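Local coordinates for protein putative laminarinase (PDB 2W39) that probably hydrolyses beta-1,3-glucans such as laminarin, and related mixed-linkage beta-glucans, as an extracellular family 16 glycoside hydrolase of a white-rot fungus, at residues H83-D88 and A102-E107; D88-P93 and F201-G206; G185-E190 and I196-F201. All blocks are in the same frame, centred on the assembly; numbering follows the deposited sequence. Where two conformers were deposited one is given.

Interaction 1. Residues H83-D88 and A102-E107; sequences HVAVFD and AWETDE. With LGC (D-glucono-1,5-lactone), chain D; BGC (beta-D-glucopyranose), chain B; BGC (beta-D-glucopyranose), chain C.
H83 and E104 reach toward each other from opposite strands and meet in a buried histidine-carboxylate hydrogen bond. NE2 of H83 donates to OE2 of E104 over 2.6 Å, with an N-H...O angle of 163°. The acceptor uses its syn lone pair, the one on the side of OE1, and lies in the imidazole plane; ring and carboxylate are nearly coplanar. OE1 of E104 comes within 3.1 Å of the same NE2. With chi1 at 71°, H83 tucks CG between its backbone N and carbonyl carbon, which leans the ring along its own strand toward A85, where NE2 meets the carboxylate. The other ring nitrogen, ND1, is bonded to the carbonyl of T81, so both nitrogens are engaged and the rotation of the imidazole is fixed. With an oxygen acceptor at each ring nitrogen, H83 is probably doubly protonated and paired with an ionised E104. The methyl of A85 lies beside the carboxylate, its CB 3.9 Å from OE2 of E104.

Strands 83-88 and 102-105 belong to the two facing sheets of the GH16 beta-sandwich; their axes stay 10.1 Å apart and run at 158°, so side chains rather than backbones bridge the gap.

The apolar contact is between F87 and A102, where CE1 of F87 approaches CB of A102 obliquely at 4.2 Å. I247 packs against both F87 and E104.

On the other face of strand 102-105, W103 turns away from the sandwich interior to the sugar-binding cleft. One face of its indole carries C6 of the D-glucono-1,5-lactone, 3.6 Å above the plane, and C6 of the alternative beta-D-glucopyranose lies at the same height. NE1 of W103 is held by OD1 of N250. Farther along, E107 borders the second glucose and pairs with R73 and R75.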
loop_
_atom_site.group_PDB
_atom_site.type_symbol
_atom_site.label_atom_id
_atom_site.label_comp_id
_atom_site.label_asym_id
_atom_site.label_seq_id
_atom_site.Cartn_x
_atom_site.Cartn_y
_atom_site.Cartn_z
ATOM N N HIS A 83 -9.609 5.816 -12.787
ATOM C CA HIS A 83 -9.292 4.420 -13.020
ATOM C C HIS A 83 -9.742 3.593 -11.833
ATOM O O HIS A 83 -10.112 4.139 -10.783
ATOM C CB HIS A 83 -7.779 4.219 -13.237
ATOM C CG HIS A 83 -6.947 4.388 -11.999
ATOM N ND1 HIS A 83 -6.758 5.608 -11.382
ATOM C CD2 HIS A 83 -6.200 3.498 -11.301
ATOM C CE1 HIS A 83 -5.945 5.449 -10.347
ATOM N NE2 HIS A 83 -5.596 4.175 -10.271
ATOM N N VAL A 84 -9.686 2.272 -12.031
ATOM C CA VAL A 84 -9.826 1.321 -10.931
ATOM C C VAL A 84 -8.587 0.442 -10.896
ATOM O O VAL A 84 -8.155 -0.055 -11.940
ATOM C CB VAL A 84 -11.084 0.426 -11.093
ATOM C CG1 VAL A 84 -11.228 -0.524 -9.924
ATOM C CG2 VAL A 84 -12.335 1.288 -11.217
ATOM N N ALA A 85 -8.012 0.246 -9.710
ATOM C CA ALA A 85 -6.867 -0.661 -9.532
ATOM C C ALA A 85 -7.281 -1.764 -8.572
ATOM O O ALA A 85 -7.833 -1.488 -7.506
ATOM C CB ALA A 85 -5.643 0.099 -8.981
ATOM N N VAL A 86 -7.012 -3.010 -8.958
ATOM C CA VAL A 86 -7.394 -4.172 -8.161
ATOM C C VAL A 86 -6.149 -4.992 -7.854
ATOM O O VAL A 86 -5.432 -5.403 -8.770
ATOM C CB VAL A 86 -8.428 -5.063 -8.888
ATOM C CG1 VAL A 86 -8.866 -6.205 -7.975
ATOM C CG2 VAL A 86 -9.636 -4.222 -9.328
ATOM N N PHE A 87 -5.923 -5.253 -6.572
ATOM C CA PHE A 87 -4.752 -5.959 -6.055
ATOM C C PHE A 87 -5.212 -7.273 -5.441
ATOM O O PHE A 87 -5.968 -7.264 -4.471
ATOM C CB PHE A 87 -4.041 -5.123 -4.957
ATOM C CG PHE A 87 -3.571 -3.756 -5.400
ATOM C CD1 PHE A 87 -2.220 -3.511 -5.626
ATOM C CD2 PHE A 87 -4.474 -2.715 -5.573
ATOM C CE1 PHE A 87 -1.784 -2.240 -6.024
ATOM C CE2 PHE A 87 -4.038 -1.443 -5.985
ATOM C CZ PHE A 87 -2.701 -1.209 -6.221
ATOM N N ASP A 88 -4.764 -8.384 -6.018
ATOM C CA ASP A 88 -5.068 -9.728 -5.499
ATOM C C ASP A 88 -3.824 -10.155 -4.730
ATOM O O ASP A 88 -2.801 -10.479 -5.340
ATOM C CB ASP A 88 -5.413 -10.682 -6.650
ATOM C CG ASP A 88 -5.769 -12.075 -6.189
ATOM O OD1 ASP A 88 -5.649 -12.379 -4.994
ATOM O OD2 ASP A 88 -6.162 -12.879 -7.055
ATOM N N ALA A 102 0.872 -0.285 -0.340
ATOM C CA ALA A 102 0.460 -0.273 -1.754
ATOM C C ALA A 102 -0.351 1.013 -1.897
ATOM O O ALA A 102 -1.306 1.253 -1.144
ATOM C CB ALA A 102 -0.372 -1.498 -2.112
ATOM N N TRP A 103 0.044 1.862 -2.840
ATOM C CA TRP A 103 -0.436 3.235 -2.851
ATOM C C TRP A 103 -0.250 3.846 -4.219
ATOM O O TRP A 103 0.332 3.238 -5.109
ATOM C CB TRP A 103 0.256 4.028 -1.730
ATOM C CG TRP A 103 1.745 4.065 -1.743
ATOM C CD1 TRP A 103 2.614 3.007 -1.576
ATOM C CD2 TRP A 103 2.552 5.241 -1.757
ATOM N NE1 TRP A 103 3.914 3.461 -1.544
ATOM C CE2 TRP A 103 3.902 4.830 -1.646
ATOM C CE3 TRP A 103 2.266 6.606 -1.850
ATOM C CZ2 TRP A 103 4.952 5.737 -1.606
ATOM C CZ3 TRP A 103 3.318 7.507 -1.799
ATOM C CH2 TRP A 103 4.640 7.063 -1.695
ATOM N N GLU A 104 -0.750 5.069 -4.358
ATOM C CA GLU A 104 -0.546 5.846 -5.583
ATOM C C GLU A 104 -0.158 7.255 -5.210
ATOM O O GLU A 104 -0.665 7.819 -4.231
ATOM C CB GLU A 104 -1.808 5.914 -6.459
ATOM C CG GLU A 104 -2.324 4.565 -6.869
ATOM C CD GLU A 104 -3.475 4.644 -7.857
ATOM O OE1 GLU A 104 -4.000 5.751 -8.096
ATOM O OE2 GLU A 104 -3.860 3.574 -8.402
ATOM N N THR A 105 0.738 7.837 -6.000
ATOM C CA THR A 105 1.078 9.244 -5.831
ATOM C C THR A 105 1.748 9.783 -7.084
ATOM O O THR A 105 2.034 9.031 -8.025
ATOM C CB THR A 105 1.988 9.447 -4.585
ATOM O OG1 THR A 105 1.996 10.831 -4.228
ATOM C CG2 THR A 105 3.418 8.989 -4.861
ATOM N N ASP A 106 1.990 11.091 -7.068
ATOM C CA ASP A 106 2.883 11.741 -8.002
ATOM C C ASP A 106 4.058 12.267 -7.171
ATOM O O ASP A 106 3.946 13.283 -6.462
ATOM C CB ASP A 106 2.104 12.859 -8.704
ATOM C CG ASP A 106 2.908 13.583 -9.744
ATOM O OD1 ASP A 106 4.140 13.490 -9.726
ATOM O OD2 ASP A 106 2.285 14.274 -10.599
ATOM N N GLU A 107 5.163 11.535 -7.204
ATOM C CA GLU A 107 6.321 11.883 -6.390
ATOM C C GLU A 107 6.871 13.241 -6.791
ATOM O O GLU A 107 7.382 13.987 -5.951
ATOM C CB GLU A 107 7.417 10.826 -6.513
ATOM C CG GLU A 107 7.077 9.471 -5.899
ATOM C CD GLU A 107 7.923 8.389 -6.505
ATOM O OE1 GLU A 107 7.766 8.132 -7.711
ATOM O OE2 GLU A 107 8.772 7.809 -5.796
HETATM C C1 LGC D . 2.372 8.038 3.429
HETATM C C2 LGC D . 3.449 9.053 3.188
HETATM O O5 LGC D . 2.368 6.715 2.806
HETATM O O1 LGC D . 1.455 8.308 4.189
HETATM O O2 LGC D . 2.876 10.304 2.763
HETATM C C3 LGC D . 4.477 8.527 2.180
HETATM O O3 LGC D . 5.705 9.265 2.302
HETATM C C4 LGC D . 4.721 7.035 2.407
HETATM O O4 LGC D . 5.852 6.577 1.673
HETATM C C5 LGC D . 3.457 6.305 1.967
HETATM C C6 LGC D . 3.532 4.781 2.012
HETATM O O6 LGC D . 3.913 4.288 3.304
HETATM C C2 BGC B . 3.336 8.755 3.510
HETATM C C3 BGC B . 4.308 8.499 2.355
HETATM C C4 BGC B . 4.740 7.043 2.402
HETATM C C5 BGC B . 3.513 6.212 2.060
HETATM C C6 BGC B . 3.849 4.728 1.974
HETATM C C1 BGC B . 2.331 7.618 3.790
HETATM O O1 BGC B . 2.360 7.297 5.193
HETATM O O2 BGC B . 2.618 9.976 3.268
HETATM O O3 BGC B . 5.441 9.384 2.429
HETATM O O4 BGC B . 5.792 6.785 1.474
HETATM O O5 BGC B . 2.481 6.392 3.043
HETATM O O6 BGC B . 3.873 4.164 3.291
HETATM C C2 BGC C . 6.858 11.302 2.235
HETATM C C3 BGC C . 7.092 12.515 1.341
HETATM C C4 BGC C . 7.327 12.125 -0.115
HETATM C C5 BGC C . 6.216 11.192 -0.607
HETATM C C6 BGC C . 6.482 10.640 -2.008
HETATM C C1 BGC C . 5.750 10.433 1.649
HETATM O O2 BGC C . 6.474 11.753 3.540
HETATM O O3 BGC C . 8.226 13.252 1.819
HETATM O O4 BGC C . 7.363 13.315 -0.920
HETATM O O5 BGC C . 6.103 10.090 0.301
HETATM O O6 BGC C . 7.557 9.684 -2.005
#

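Interaction 2. Residues D88-P93 and F201-G206; sequences DVRHMP and FPRNAG
R203 reaches across to D88 with both terminal nitrogens of its guanidinium, and the two converge on a single carboxylate oxygen. The result is a salt bridge of two hydrogen bonds: NH2 of R203 donates to OD1 of D88 over 2.8 Å, at an N-H...O angle of 145°, and NH1 donates to the same OD1 over 2.9 Å. OD1 sits close to the guanidinium plane; NH1 meets it on the syn side, tilted out of the carboxylate plane, and the two flat groups are turned 32° against each other. R203 arrives end-on because its chain, after an extended first torsion, bends at chi2 and chi3 and so curls back to D88.

NH2 of R203 also makes a weak hydrogen bond to the backbone, 2.9 Å from V89 O. Beyond the pair, NE bonds to the carbonyl of G183 and the indole of W186 forms a cation-pi contact with the guanidinium.

R203 begins the bend of a type I turn, P202 to A205, closed by A205 N to P202 O at 3.0 Å. On the other segment the chain turns a corner at R90, in a classic beta bulge where R90 and H91 both face D290; R90 itself makes a salt bridge to D290. The contact thus ties the turn after strand 195-202 to the corner after strand 83-89, across strand 185-191, which lies between them in the same sheet.

With an acid and two carbonyls around it, the guanidinium is held in a fixed orientation, and its charge probably stabilises D88 as the carboxylate.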
loop_
_atom_site.group_PDB
_atom_site.type_symbol
_atom_site.label_atom_id
_atom_site.label_comp_id
_atom_site.label_asym_id
_atom_site.label_seq_id
_atom_site.Cartn_x
_atom_site.Cartn_y
_atom_site.Cartn_z
ATOM N N ASP A 88 -4.764 -8.384 -6.018
ATOM C CA ASP A 88 -5.068 -9.728 -5.499
ATOM C C ASP A 88 -3.824 -10.155 -4.730
ATOM O O ASP A 88 -2.801 -10.479 -5.340
ATOM C CB ASP A 88 -5.413 -10.682 -6.650
ATOM C CG ASP A 88 -5.769 -12.075 -6.189
ATOM O OD1 ASP A 88 -5.649 -12.379 -4.994
ATOM O OD2 ASP A 88 -6.162 -12.879 -7.055
ATOM N N VAL A 89 -3.901 -10.094 -3.401
ATOM C CA VAL A 89 -2.719 -10.183 -2.545
ATOM C C VAL A 89 -2.826 -11.412 -1.643
ATOM O O VAL A 89 -3.733 -11.510 -0.822
ATOM C CB VAL A 89 -2.584 -8.928 -1.670
ATOM C CG1 VAL A 89 -1.342 -9.038 -0.795
ATOM C CG2 VAL A 89 -2.531 -7.649 -2.536
ATOM N N ARG A 90 -1.898 -12.346 -1.812
ATOM C CA ARG A 90 -1.860 -13.570 -1.006
ATOM C C ARG A 90 -1.239 -13.319 0.372
ATOM O O ARG A 90 -1.608 -13.978 1.342
ATOM C CB ARG A 90 -1.079 -14.678 -1.725
ATOM C CG ARG A 90 -1.654 -15.026 -3.092
ATOM C CD ARG A 90 -0.989 -16.300 -3.628
ATOM N NE ARG A 90 -1.381 -16.627 -5.002
ATOM C CZ ARG A 90 -0.654 -16.376 -6.084
ATOM N NH1 ARG A 90 0.508 -15.743 -6.006
ATOM N NH2 ARG A 90 -1.109 -16.755 -7.272
ATOM N N HIS A 91 -0.259 -12.413 0.445
ATOM C CA HIS A 91 0.539 -12.206 1.650
ATOM C C HIS A 91 1.080 -10.783 1.601
ATOM O O HIS A 91 1.451 -10.296 0.530
ATOM C CB HIS A 91 1.704 -13.205 1.666
ATOM C CG HIS A 91 2.397 -13.357 2.988
ATOM N ND1 HIS A 91 3.440 -12.544 3.390
ATOM C CD2 HIS A 91 2.230 -14.271 3.975
ATOM C CE1 HIS A 91 3.884 -12.960 4.567
ATOM N NE2 HIS A 91 3.162 -14.000 4.946
ATOM N N MET A 92 1.122 -10.120 2.752
ATOM C CA MET A 92 1.803 -8.830 2.867
ATOM C C MET A 92 2.894 -8.938 3.926
ATOM O O MET A 92 2.875 -9.837 4.773
ATOM C CB MET A 92 0.835 -7.700 3.234
ATOM C CG MET A 92 0.333 -7.730 4.676
ATOM S SD MET A 92 -0.554 -6.232 5.184
ATOM C CE MET A 92 -2.056 -6.363 4.174
ATOM N N PRO A 93 3.880 -8.037 3.884
ATOM C CA PRO A 93 4.939 -8.176 4.878
ATOM C C PRO A 93 4.440 -8.102 6.303
ATOM O O PRO A 93 3.573 -7.285 6.648
ATOM C CB PRO A 93 5.865 -6.995 4.571
ATOM C CG PRO A 93 5.666 -6.746 3.074
ATOM C CD PRO A 93 4.178 -7.003 2.873
ATOM N N PHE A 201 -11.864 -7.024 0.467
ATOM C CA PHE A 201 -12.558 -8.308 0.621
ATOM C C PHE A 201 -11.566 -9.372 1.046
ATOM O O PHE A 201 -10.601 -9.621 0.343
ATOM C CB PHE A 201 -13.247 -8.734 -0.675
ATOM C CG PHE A 201 -14.392 -7.849 -1.034
ATOM C CD1 PHE A 201 -14.215 -6.778 -1.895
ATOM C CD2 PHE A 201 -15.638 -8.038 -0.451
ATOM C CE1 PHE A 201 -15.272 -5.917 -2.185
ATOM C CE2 PHE A 201 -16.685 -7.194 -0.745
ATOM C CZ PHE A 201 -16.503 -6.134 -1.607
ATOM N N PRO A 202 -11.796 -9.994 2.216
ATOM C CA PRO A 202 -11.018 -11.151 2.671
ATOM C C PRO A 202 -10.980 -12.288 1.650
ATOM O O PRO A 202 -11.939 -12.479 0.885
ATOM C CB PRO A 202 -11.780 -11.594 3.927
ATOM C CG PRO A 202 -12.366 -10.305 4.459
ATOM C CD PRO A 202 -12.807 -9.591 3.214
ATOM N N ARG A 203 -9.891 -13.053 1.658
ATOM C CA ARG A 203 -9.753 -14.188 0.753
ATOM C C ARG A 203 -10.943 -15.143 0.795
ATOM O O ARG A 203 -11.344 -15.697 -0.242
ATOM C CB ARG A 203 -8.492 -14.963 1.124
ATOM C CG ARG A 203 -8.214 -16.182 0.256
ATOM C CD ARG A 203 -7.934 -15.819 -1.198
ATOM N NE ARG A 203 -6.833 -14.852 -1.292
ATOM C CZ ARG A 203 -6.469 -14.203 -2.390
ATOM N NH1 ARG A 203 -7.091 -14.379 -3.550
ATOM N NH2 ARG A 203 -5.448 -13.359 -2.329
ATOM N N ASN A 204 -11.478 -15.343 2.002
ATOM C CA ASN A 204 -12.562 -16.296 2.209
ATOM C C ASN A 204 -13.939 -15.658 2.178
ATOM O O ASN A 204 -14.939 -16.312 2.505
ATOM C CB ASN A 204 -12.339 -17.062 3.517
ATOM C CG ASN A 204 -12.477 -16.175 4.742
ATOM O OD1 ASN A 204 -12.183 -14.976 4.694
ATOM N ND2 ASN A 204 -12.954 -16.752 5.847
ATOM N N ALA A 205 -14.024 -14.401 1.735
ATOM C CA ALA A 205 -15.307 -13.711 1.677
ATOM C C ALA A 205 -16.320 -14.443 0.820
ATOM O O ALA A 205 -16.019 -14.811 -0.318
ATOM C CB ALA A 205 -15.130 -12.300 1.117
ATOM N N GLY A 206 -17.529 -14.617 1.339
ATOM C CA GLY A 206 -18.604 -15.215 0.547
ATOM C C GLY A 206 -19.199 -14.238 -0.449
ATOM O O GLY A 206 -19.834 -14.651 -1.429
#

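Interaction 3. Residues G185-E190 and I196-F201; sequences GWYAME and IKVWFF
Y187 and F200 meet where their strands form a non-hydrogen-bonded pair. CD1 of F200 lies over one face of the tyrosine ring, toward its rim, 3.3 Å from CE1 of Y187; the ring planes are inclined by 31°, with centroids 4.7 Å apart. Next to them CG1 of V198 approaches the edge of the Y187 ring, 4.0 Å from CD2. M189 bends at both chi2 and chi3, bringing SD to 3.9 Å from CG2 of I196 while CG rests on V198.

On the other face W186, A188 and E190 line up with F201, W199 and K197. E190 runs alongside the W199 indole, pointing the same way, and OE1 of E190 touches CH2 of W199 at 3.5 Å at the ring's edge. A water bridges the polar ends, giving a hydrogen to OE1 of E190 and accepting one from NZ of K197.

The side chains of both faces spring from an antiparallel beta hairpin, part of one sheet of the GH16 sandwich. Six backbone hydrogen bonds, in reciprocal pairs at W186-F201, A188-W199 and E190-K197, knit it together. G185 opens the first strand at backbone angles that call for glycine, its CA 3.3 Å from O of F201.

Farther out, OH of Y187 bonds to the carbonyl of S174, NE1 of W199 to that of G225, and the E190 carboxylate to Y3 and T221. Y187 and M189 pack on I118 of the facing sheet, whereas W186, A188 and F201 are covered by I212 of helix 210-214.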
loop_
_atom_site.group_PDB
_atom_site.type_symbol
_atom_site.label_atom_id
_atom_site.label_comp_id
_atom_site.label_asym_id
_atom_site.label_seq_id
_atom_site.Cartn_x
_atom_site.Cartn_y
_atom_site.Cartn_z
ATOM N N GLY A 185 -6.320 -11.404 0.478
ATOM C CA GLY A 185 -7.590 -10.939 -0.058
ATOM C C GLY A 185 -7.369 -9.947 -1.168
ATOM O O GLY A 185 -6.286 -9.873 -1.751
ATOM N N TRP A 186 -8.424 -9.198 -1.466
ATOM C CA TRP A 186 -8.423 -8.262 -2.582
ATOM C C TRP A 186 -8.630 -6.857 -2.066
ATOM O O TRP A 186 -9.499 -6.594 -1.212
ATOM C CB TRP A 186 -9.549 -8.564 -3.566
ATOM C CG TRP A 186 -9.448 -9.884 -4.253
ATOM C CD1 TRP A 186 -8.859 -10.122 -5.469
ATOM C CD2 TRP A 186 -9.975 -11.135 -3.800
ATOM N NE1 TRP A 186 -8.990 -11.449 -5.796
ATOM C CE2 TRP A 186 -9.667 -12.094 -4.793
ATOM C CE3 TRP A 186 -10.670 -11.543 -2.646
ATOM C CZ2 TRP A 186 -10.046 -13.441 -4.685
ATOM C CZ3 TRP A 186 -11.061 -12.889 -2.546
ATOM C CH2 TRP A 186 -10.740 -13.819 -3.563
ATOM N N TYR A 187 -7.819 -5.939 -2.574
ATOM C CA TYR A 187 -8.033 -4.498 -2.390
ATOM C C TYR A 187 -8.345 -3.904 -3.742
ATOM O O TYR A 187 -7.617 -4.152 -4.715
ATOM C CB TYR A 187 -6.793 -3.830 -1.799
ATOM C CG TYR A 187 -6.765 -3.895 -0.286
ATOM C CD1 TYR A 187 -6.105 -4.922 0.395
ATOM C CD2 TYR A 187 -7.428 -2.918 0.464
ATOM C CE1 TYR A 187 -6.099 -4.953 1.799
ATOM C CE2 TYR A 187 -7.447 -2.965 1.852
ATOM C CZ TYR A 187 -6.779 -3.981 2.503
ATOM O OH TYR A 187 -6.838 -3.984 3.873
ATOM N N ALA A 188 -9.396 -3.091 -3.813
ATOM C CA ALA A 188 -9.749 -2.392 -5.053
ATOM C C ALA A 188 -9.922 -0.919 -4.731
ATOM O O ALA A 188 -10.477 -0.557 -3.691
ATOM C CB ALA A 188 -11.020 -2.965 -5.651
ATOM N N MET A 189 -9.456 -0.063 -5.632
ATOM C CA MET A 189 -9.570 1.381 -5.446
ATOM C C MET A 189 -10.132 1.964 -6.726
ATOM O O MET A 189 -9.573 1.721 -7.801
ATOM C CB MET A 189 -8.194 1.968 -5.097
ATOM C CG MET A 189 -8.160 3.447 -4.709
ATOM S SD MET A 189 -8.420 4.598 -6.086
ATOM C CE MET A 189 -6.979 4.270 -7.090
ATOM N N GLU A 190 -11.248 2.690 -6.611
ATOM C CA GLU A 190 -11.822 3.451 -7.711
ATOM C C GLU A 190 -11.600 4.930 -7.462
ATOM O O GLU A 190 -11.970 5.456 -6.409
ATOM C CB GLU A 190 -13.324 3.158 -7.855
ATOM C CG GLU A 190 -13.984 3.998 -8.957
ATOM C CD GLU A 190 -15.474 3.789 -9.098
ATOM O OE1 GLU A 190 -16.084 3.204 -8.187
ATOM O OE2 GLU A 190 -16.033 4.250 -10.126
ATOM N N ILE A 196 -12.845 9.095 -4.221
ATOM C CA ILE A 196 -12.005 7.896 -4.167
ATOM C C ILE A 196 -12.681 6.909 -3.224
ATOM O O ILE A 196 -13.161 7.297 -2.160
ATOM C CB ILE A 196 -10.566 8.258 -3.724
ATOM C CG1 ILE A 196 -9.864 9.033 -4.847
ATOM C CG2 ILE A 196 -9.771 6.991 -3.354
ATOM C CD1 ILE A 196 -8.563 9.701 -4.458
ATOM N N LYS A 197 -12.722 5.645 -3.651
ATOM C CA LYS A 197 -13.259 4.549 -2.838
ATOM C C LYS A 197 -12.233 3.434 -2.762
ATOM O O LYS A 197 -11.547 3.146 -3.751
ATOM C CB LYS A 197 -14.541 3.976 -3.449
ATOM C CG LYS A 197 -15.747 4.901 -3.328
ATOM C CD LYS A 197 -16.957 4.377 -4.078
ATOM C CE LYS A 197 -18.087 5.405 -4.041
ATOM N NZ LYS A 197 -19.282 4.943 -4.803
ATOM N N VAL A 198 -12.148 2.786 -1.603
ATOM C CA VAL A 198 -11.373 1.560 -1.462
ATOM C C VAL A 198 -12.297 0.485 -0.899
ATOM O O VAL A 198 -13.041 0.743 0.059
ATOM C CB VAL A 198 -10.152 1.735 -0.519
ATOM C CG1 VAL A 198 -9.380 0.439 -0.357
ATOM C CG2 VAL A 198 -9.214 2.833 -1.006
ATOM N N TRP A 199 -12.212 -0.708 -1.485
ATOM C CA TRP A 199 -12.887 -1.883 -0.933
ATOM C C TRP A 199 -11.833 -2.904 -0.527
ATOM O O TRP A 199 -10.882 -3.157 -1.288
ATOM C CB TRP A 199 -13.755 -2.578 -1.978
ATOM C CG TRP A 199 -14.957 -1.854 -2.482
ATOM C CD1 TRP A 199 -16.255 -2.069 -2.108
ATOM C CD2 TRP A 199 -14.991 -0.849 -3.507
ATOM N NE1 TRP A 199 -17.096 -1.244 -2.826
ATOM C CE2 TRP A 199 -16.345 -0.486 -3.690
ATOM C CE3 TRP A 199 -14.004 -0.231 -4.298
ATOM C CZ2 TRP A 199 -16.747 0.463 -4.643
ATOM C CZ3 TRP A 199 -14.401 0.708 -5.233
ATOM C CH2 TRP A 199 -15.758 1.047 -5.398
ATOM N N PHE A 200 -12.033 -3.528 0.634
ATOM C CA PHE A 200 -11.299 -4.714 1.002
ATOM C C PHE A 200 -12.238 -5.907 1.095
ATOM O O PHE A 200 -13.259 -5.817 1.764
ATOM C CB PHE A 200 -10.616 -4.554 2.367
ATOM C CG PHE A 200 -10.013 -5.837 2.845
ATOM C CD1 PHE A 200 -9.034 -6.477 2.082
ATOM C CD2 PHE A 200 -10.480 -6.462 3.998
ATOM C CE1 PHE A 200 -8.506 -7.690 2.483
ATOM C CE2 PHE A 200 -9.933 -7.708 4.386
ATOM C CZ PHE A 200 -8.959 -8.280 3.618
ATOM N N PHE A 201 -11.864 -7.024 0.467
ATOM C CA PHE A 201 -12.558 -8.308 0.621
ATOM C C PHE A 201 -11.566 -9.372 1.046
ATOM O O PHE A 201 -10.601 -9.621 0.343
ATOM C CB PHE A 201 -13.247 -8.734 -0.675
ATOM C CG PHE A 201 -14.392 -7.849 -1.034
ATOM C CD1 PHE A 201 -14.215 -6.778 -1.895
ATOM C CD2 PHE A 201 -15.638 -8.038 -0.451
ATOM C CE1 PHE A 201 -15.272 -5.917 -2.185
ATOM C CE2 PHE A 201 -16.685 -7.194 -0.745
ATOM C CZ PHE A 201 -16.503 -6.134 -1.607
HETATM O O HOH W 1 -18.635 3.506 -7.170
#

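In the fold
From the N terminus, the chain first closes interaction 1, a short excursion from strand 83-89 to strand 98-105 that joins the two sheets of the sandwich. Interaction 2 starts from the end of the same strand, shares D88 with interaction 1, and closes a much longer loop at 201-206; these two cross along the sequence, with centres about 17 Å apart. Within that long loop sits the hairpin of interaction 3, which shares F201 with interaction 2. Strand 185-191 neighbours strand 83-89, so backbone contacts from F87 to Y187 and from V89 to G185 tie the hairpin to both other interactions within one sheet.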